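Long-range contacts in F5/8 type C domain protein (Bacteroides ovatus, PDB 4ZRX), which is a putative alpha-L-fucosidase, probably a glycoside hydrolase that removes L-fucose from glycans with its TIM-barrel domain: residues S384-V389 / L429-V434; Q354-N359 / A456-E461. All coordinates share one frame; numbering follows the deposited sequence. Where two conformers were deposited one is given.

Interaction 1: residues S384-V389 / L429-V434; sequences SEINLV and LRFPAV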
loop_
_atom_site.group_PDB
_atom_site.type_symbol
_atom_site.label_atom_id
_atom_site.label_comp_id
_atom_site.label_asym_id
_atom_site.label_seq_id
_atom_site.Cartn_x
_atom_site.Cartn_y
_atom_site.Cartn_z
ATOM N N SER A 384 9.734 4.455 -30.606
ATOM C CA SER A 384 9.214 4.334 -29.214
ATOM C C SER A 384 7.896 3.602 -29.219
ATOM O O SER A 384 7.095 3.879 -30.082
ATOM C CB SER A 384 8.934 5.706 -28.625
ATOM O OG SER A 384 10.145 6.338 -28.401
ATOM N N GLU A 385 7.744 2.662 -28.289
ATOM C CA GLU A 385 6.493 2.010 -27.906
ATOM C C GLU A 385 6.340 2.292 -26.420
ATOM O O GLU A 385 7.289 2.067 -25.643
ATOM C CB GLU A 385 6.593 0.494 -28.103
ATOM C CG GLU A 385 5.306 -0.232 -27.746
ATOM C CD GLU A 385 5.289 -1.716 -28.126
ATOM O OE1 GLU A 385 6.349 -2.378 -28.115
ATOM O OE2 GLU A 385 4.189 -2.227 -28.387
ATOM N N ILE A 386 5.195 2.840 -26.020
ATOM C CA ILE A 386 4.985 3.263 -24.678
ATOM C C ILE A 386 3.647 2.789 -24.169
ATOM O O ILE A 386 2.706 2.638 -24.910
ATOM C CB ILE A 386 5.088 4.814 -24.557
ATOM C CG1 ILE A 386 4.143 5.562 -25.476
ATOM C CG2 ILE A 386 6.511 5.236 -24.879
ATOM C CD1 ILE A 386 3.987 7.011 -25.112
ATOM N N ASN A 387 3.570 2.586 -22.859
ATOM C CA ASN A 387 2.329 2.292 -22.166
ATOM C C ASN A 387 2.208 2.900 -20.782
ATOM O O ASN A 387 1.325 2.468 -19.973
ATOM C CB ASN A 387 2.115 0.776 -22.120
ATOM C CG ASN A 387 3.210 0.053 -21.372
ATOM O OD1 ASN A 387 4.037 0.647 -20.706
ATOM N ND2 ASN A 387 3.183 -1.261 -21.441
ATOM N N LEU A 388 3.076 3.898 -20.509
ATOM C CA LEU A 388 3.197 4.549 -19.235
ATOM C C LEU A 388 3.684 5.951 -19.455
ATOM O O LEU A 388 4.703 6.166 -20.117
ATOM C CB LEU A 388 4.159 3.776 -18.291
ATOM C CG LEU A 388 4.631 4.378 -16.996
ATOM C CD1 LEU A 388 3.517 4.687 -16.130
ATOM C CD2 LEU A 388 5.650 3.434 -16.326
ATOM N N VAL A 389 2.948 6.884 -18.909
ATOM C CA VAL A 389 3.331 8.317 -18.911
ATOM C C VAL A 389 3.375 8.793 -17.485
ATOM O O VAL A 389 2.494 8.459 -16.674
ATOM C CB VAL A 389 2.395 9.129 -19.787
ATOM C CG1 VAL A 389 2.595 10.646 -19.664
ATOM C CG2 VAL A 389 2.547 8.709 -21.200
ATOM N N LEU A 429 0.183 7.382 -15.520
ATOM C CA LEU A 429 -0.952 6.835 -16.279
ATOM C C LEU A 429 -0.492 5.661 -17.082
ATOM O O LEU A 429 0.536 5.741 -17.779
ATOM C CB LEU A 429 -1.490 7.892 -17.231
ATOM C CG LEU A 429 -2.246 9.051 -16.617
ATOM C CD1 LEU A 429 -2.466 10.085 -17.715
ATOM C CD2 LEU A 429 -3.552 8.542 -15.988
ATOM N N ARG A 430 -1.215 4.558 -16.991
ATOM C CA ARG A 430 -0.950 3.387 -17.740
ATOM C C ARG A 430 -2.071 3.168 -18.771
ATOM O O ARG A 430 -3.254 3.460 -18.528
ATOM C CB ARG A 430 -0.797 2.172 -16.827
ATOM C CG ARG A 430 0.487 2.227 -16.011
ATOM C CD ARG A 430 0.784 0.960 -15.255
ATOM N NE ARG A 430 -0.190 0.694 -14.193
ATOM C CZ ARG A 430 -0.233 -0.443 -13.489
ATOM N NH1 ARG A 430 0.589 -1.460 -13.773
ATOM N NH2 ARG A 430 -1.095 -0.590 -12.503
ATOM N N PHE A 431 -1.715 2.544 -19.882
ATOM C CA PHE A 431 -2.655 2.368 -20.988
ATOM C C PHE A 431 -2.137 1.303 -21.925
ATOM O O PHE A 431 -0.977 0.941 -21.852
ATOM C CB PHE A 431 -2.850 3.685 -21.765
ATOM C CG PHE A 431 -1.579 4.382 -22.115
ATOM C CD1 PHE A 431 -0.943 4.129 -23.280
ATOM C CD2 PHE A 431 -1.046 5.339 -21.246
ATOM C CE1 PHE A 431 0.232 4.788 -23.596
ATOM C CE2 PHE A 431 0.151 6.010 -21.574
ATOM C CZ PHE A 431 0.798 5.704 -22.721
ATOM N N PRO A 432 -2.964 0.826 -22.854
ATOM C CA PRO A 432 -2.436 -0.215 -23.770
ATOM C C PRO A 432 -1.336 0.342 -24.656
ATOM O O PRO A 432 -1.466 1.481 -25.132
ATOM C CB PRO A 432 -3.665 -0.621 -24.628
ATOM C CG PRO A 432 -4.835 -0.218 -23.781
ATOM C CD PRO A 432 -4.425 1.012 -22.986
ATOM N N ALA A 433 -0.283 -0.456 -24.848
ATOM C CA ALA A 433 0.882 -0.037 -25.584
ATOM C C ALA A 433 0.521 0.547 -26.942
ATOM O O ALA A 433 -0.323 0.007 -27.682
ATOM C CB ALA A 433 1.840 -1.206 -25.772
ATOM N N VAL A 434 1.195 1.644 -27.260
ATOM C CA VAL A 434 1.113 2.238 -28.590
ATOM C C VAL A 434 2.486 2.608 -29.115
ATOM O O VAL A 434 3.398 2.971 -28.347
ATOM C CB VAL A 434 0.195 3.462 -28.575
ATOM C CG1 VAL A 434 0.768 4.599 -27.736
ATOM C CG2 VAL A 434 -0.107 3.941 -29.982
HETATM O O HOH W 1 0.735 -2.672 -22.855
#

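Interaction 2: residues Q354-N359 / A456-E461; sequences QTFADN and AAYYAE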
loop_
_atom_site.group_PDB
_atom_site.type_symbol
_atom_site.label_atom_id
_atom_site.label_comp_id
_atom_site.label_asym_id
_atom_site.label_seq_id
_atom_site.Cartn_x
_atom_site.Cartn_y
_atom_site.Cartn_z
ATOM N N GLN A 354 13.864 -1.871 -14.603
ATOM C CA GLN A 354 13.652 -2.174 -16.016
ATOM C C GLN A 354 12.626 -1.212 -16.613
ATOM O O GLN A 354 12.793 -0.714 -17.731
ATOM C CB GLN A 354 13.160 -3.627 -16.180
ATOM C CG GLN A 354 14.213 -4.676 -15.843
ATOM C CD GLN A 354 13.667 -6.058 -15.363
ATOM O OE1 GLN A 354 12.457 -6.354 -15.414
ATOM N NE2 GLN A 354 14.572 -6.885 -14.846
ATOM N N THR A 355 11.564 -0.957 -15.855
ATOM C CA THR A 355 10.492 -0.137 -16.309
ATOM C C THR A 355 10.953 1.327 -16.538
ATOM O O THR A 355 10.636 1.933 -17.581
ATOM C CB THR A 355 9.332 -0.128 -15.275
ATOM O OG1 THR A 355 8.741 -1.408 -15.227
ATOM C CG2 THR A 355 8.247 0.868 -15.662
ATOM N N PHE A 356 11.761 1.839 -15.613
ATOM C CA PHE A 356 12.179 3.240 -15.689
ATOM C C PHE A 356 13.561 3.451 -16.312
ATOM O O PHE A 356 14.056 4.598 -16.312
ATOM C CB PHE A 356 12.039 3.928 -14.320
ATOM C CG PHE A 356 10.622 3.927 -13.804
ATOM C CD1 PHE A 356 9.676 4.671 -14.407
ATOM C CD2 PHE A 356 10.225 3.150 -12.754
ATOM C CE1 PHE A 356 8.347 4.639 -14.000
ATOM C CE2 PHE A 356 8.928 3.096 -12.333
ATOM C CZ PHE A 356 7.967 3.863 -12.965
ATOM N N ALA A 357 14.156 2.400 -16.859
ATOM C CA ALA A 357 15.521 2.533 -17.442
ATOM C C ALA A 357 15.596 3.491 -18.606
ATOM O O ALA A 357 16.594 4.249 -18.697
ATOM C CB ALA A 357 16.073 1.165 -17.821
ATOM N N ASP A 358 14.585 3.474 -19.476
ATOM C CA ASP A 358 14.625 4.160 -20.734
ATOM C C ASP A 358 13.447 5.126 -20.961
ATOM O O ASP A 358 12.412 4.764 -21.508
ATOM C CB ASP A 358 14.659 3.105 -21.830
ATOM C CG ASP A 358 14.857 3.708 -23.216
ATOM O OD1 ASP A 358 15.170 4.914 -23.378
ATOM O OD2 ASP A 358 14.684 2.970 -24.160
ATOM N N ASN A 359 13.614 6.357 -20.509
ATOM C CA ASN A 359 12.643 7.387 -20.737
ATOM C C ASN A 359 12.626 7.743 -22.216
ATOM O O ASN A 359 13.635 8.086 -22.771
ATOM C CB ASN A 359 13.031 8.591 -19.904
ATOM C CG ASN A 359 12.074 9.714 -20.007
ATOM O OD1 ASN A 359 11.027 9.663 -20.693
ATOM N ND2 ASN A 359 12.444 10.768 -19.322
ATOM N N ALA A 456 7.435 12.397 -18.859
ATOM C CA ALA A 456 8.288 11.252 -19.162
ATOM C C ALA A 456 7.399 10.095 -19.646
ATOM O O ALA A 456 6.174 10.090 -19.411
ATOM C CB ALA A 456 9.118 10.841 -17.986
ATOM N N ALA A 457 7.965 9.133 -20.368
ATOM C CA ALA A 457 7.182 8.003 -20.880
ATOM C C ALA A 457 8.030 6.787 -21.032
ATOM O O ALA A 457 9.255 6.887 -21.318
ATOM C CB ALA A 457 6.512 8.345 -22.209
ATOM N N TYR A 458 7.417 5.643 -20.803
ATOM C CA TYR A 458 8.122 4.376 -20.694
ATOM C C TYR A 458 7.274 3.248 -21.235
ATOM O O TYR A 458 6.079 3.380 -21.455
ATOM C CB TYR A 458 8.455 4.055 -19.213
ATOM C CG TYR A 458 9.152 5.147 -18.453
ATOM C CD1 TYR A 458 8.425 6.112 -17.781
ATOM C CD2 TYR A 458 10.567 5.233 -18.425
ATOM C CE1 TYR A 458 9.057 7.124 -17.110
ATOM C CE2 TYR A 458 11.199 6.234 -17.676
ATOM C CZ TYR A 458 10.427 7.214 -17.107
ATOM O OH TYR A 458 11.068 8.171 -16.364
ATOM N N TYR A 459 7.936 2.127 -21.420
ATOM C CA TYR A 459 7.317 0.837 -21.659
ATOM C C TYR A 459 7.520 -0.003 -20.401
ATOM O O TYR A 459 8.668 -0.287 -20.031
ATOM C CB TYR A 459 7.920 0.114 -22.855
ATOM C CG TYR A 459 7.168 -1.185 -23.097
ATOM C CD1 TYR A 459 5.944 -1.177 -23.778
ATOM C CD2 TYR A 459 7.625 -2.398 -22.608
ATOM C CE1 TYR A 459 5.231 -2.377 -23.981
ATOM C CE2 TYR A 459 6.900 -3.581 -22.801
ATOM C CZ TYR A 459 5.716 -3.552 -23.470
ATOM O OH TYR A 459 4.973 -4.701 -23.720
ATOM N N ALA A 460 6.420 -0.313 -19.713
ATOM C CA ALA A 460 6.405 -1.189 -18.530
ATOM C C ALA A 460 5.918 -2.569 -18.989
ATOM O O ALA A 460 4.820 -2.684 -19.519
ATOM C CB ALA A 460 5.499 -0.675 -17.499
ATOM N N GLU A 461 6.736 -3.595 -18.814
ATOM C CA GLU A 461 6.334 -4.960 -19.128
ATOM C C GLU A 461 5.016 -5.321 -18.359
ATOM O O GLU A 461 4.941 -5.194 -17.119
ATOM C CB GLU A 461 7.507 -5.907 -18.795
ATOM C CG GLU A 461 7.707 -7.142 -19.673
ATOM C CD GLU A 461 7.869 -6.833 -21.165
ATOM O OE1 GLU A 461 8.917 -6.310 -21.624
ATOM O OE2 GLU A 461 6.921 -7.122 -21.878
HETATM O O HOH W 2 10.564 -2.258 -19.655
HETATM O O HOH W 3 9.208 -3.245 -17.305
HETATM O O HOH W 4 13.799 7.308 -15.652
HETATM O O HOH W 5 10.914 2.537 -21.686
#

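Interaction 1: residues S384-V389 / L429-V434
E385 runs alongside A433 and V434 at the start of this antiparallel pairing. Its chain is stretched out, CG anti to the backbone N (chi1 -179°), and OE2 ends 3.7 Å from CB of A433. I386 then pairs with V434 by two backbone bonds, I386 N to V434 O at 2.9 Å and V434 N to I386 O. Their side chains lie side by side and point the same way, CG1 of I386 being 4.2 Å from CG1 of V434.

The chains turn corners at N387 and P432, and the register shifts by two residues between I386 and L388. N387 and L388 together face Y458 in a classic beta bulge. The F431 ring packs against this corner by one face: CA of N387 makes a CH-pi contact 3.9 Å from the ring centroid, and C of N387 stands over the centre of the same face. F431 N in turn reaches N387 O from above the carbonyl plane at 3.0 Å, a more bent bond (151° at H) than the other four of the pairing. The N387 amide is used at both ends: ND2 gives a proton to a water that also takes one from A433 N, and OD1 accepts from A460 N.

Beyond the bulge, L388 CD1 touches the CG methylene of R430 at 3.9 Å. V389 forms a two-bond pair with L429, while its CG2 meets the edge of the F431 ring, 3.6 Å from CE2.

L429 and V434 pack on strand 401-410, and I386 and V389 on A457 of strand 450-458. L388 and R430 instead lean on F316 of helix 308-316, where R430 also forms a salt bridge with D313; edge strand 427-431 of the beta-sandwich thus touches a barrel helix.

Interaction 2: residues Q354-N359 / A456-E461
N359 OD1 is gripped by two backbone N-H groups, that of A457 at 3.1 Å and that of V361. The A457 bond is nearly straight at hydrogen (167°), although its donor stands above the amide plane. CG of N359 lies anti to the backbone N (chi1 -178°), which places it on the side of A456; there ND2 lies 3.6 Å from CB of A456, and CB of N359 packs 3.7 Å from CE2 of Y458.

The CA-CB bond of Y458 points toward residues 354-359, and its ring is met by F356, T355 O and N359. F356 presents its edge to the tyrosine face in a T-shaped stack, planes at 84°, with CD1 over the centre of the Y458 ring. T355 O comes to 3.4 Å from CD2 of Y458, and CG2 of T355 meets CB of A460 at 3.6 Å.

Waters fill in the polar links. One joins F356 O to Y458 OH, another D358 O to Y459 N, and a third gives a proton to T355 OG1 while accepting one from E461 N. T355 OG1 is also hydrogen-bonded to Y351 O, within its own helix. The D358 carboxylate forms salt bridges with R360 through OD2 and K381 through OD1.

Here the C-terminal end of helix 339-356 hands the chain over to the beta-sandwich, a junction that fits the TIM-barrel-plus-sandwich architecture of GH29 fucosidases.

How the interactions relate
Interactions 1 and 2 have centres about 9 Å apart and meet at the bulge. L388 O accepts from Y458 N at 2.8 Å, joining strands 388-393 and 450-458 of one sheet, and N387 OD1 takes A460 N at the same distance of 2.8 Å. Residues 456-461 thus take part in both contacts: their backbone bonds to the bulge at N387 and L388, while Y458 and A460 pack against the helix end. L388 serves both as well, since T355 and F356 of interaction 2 pack against it. A 1,2-ethanediol, probably from the crystallisation liquor, lies about 4 Å from the F356 side chain.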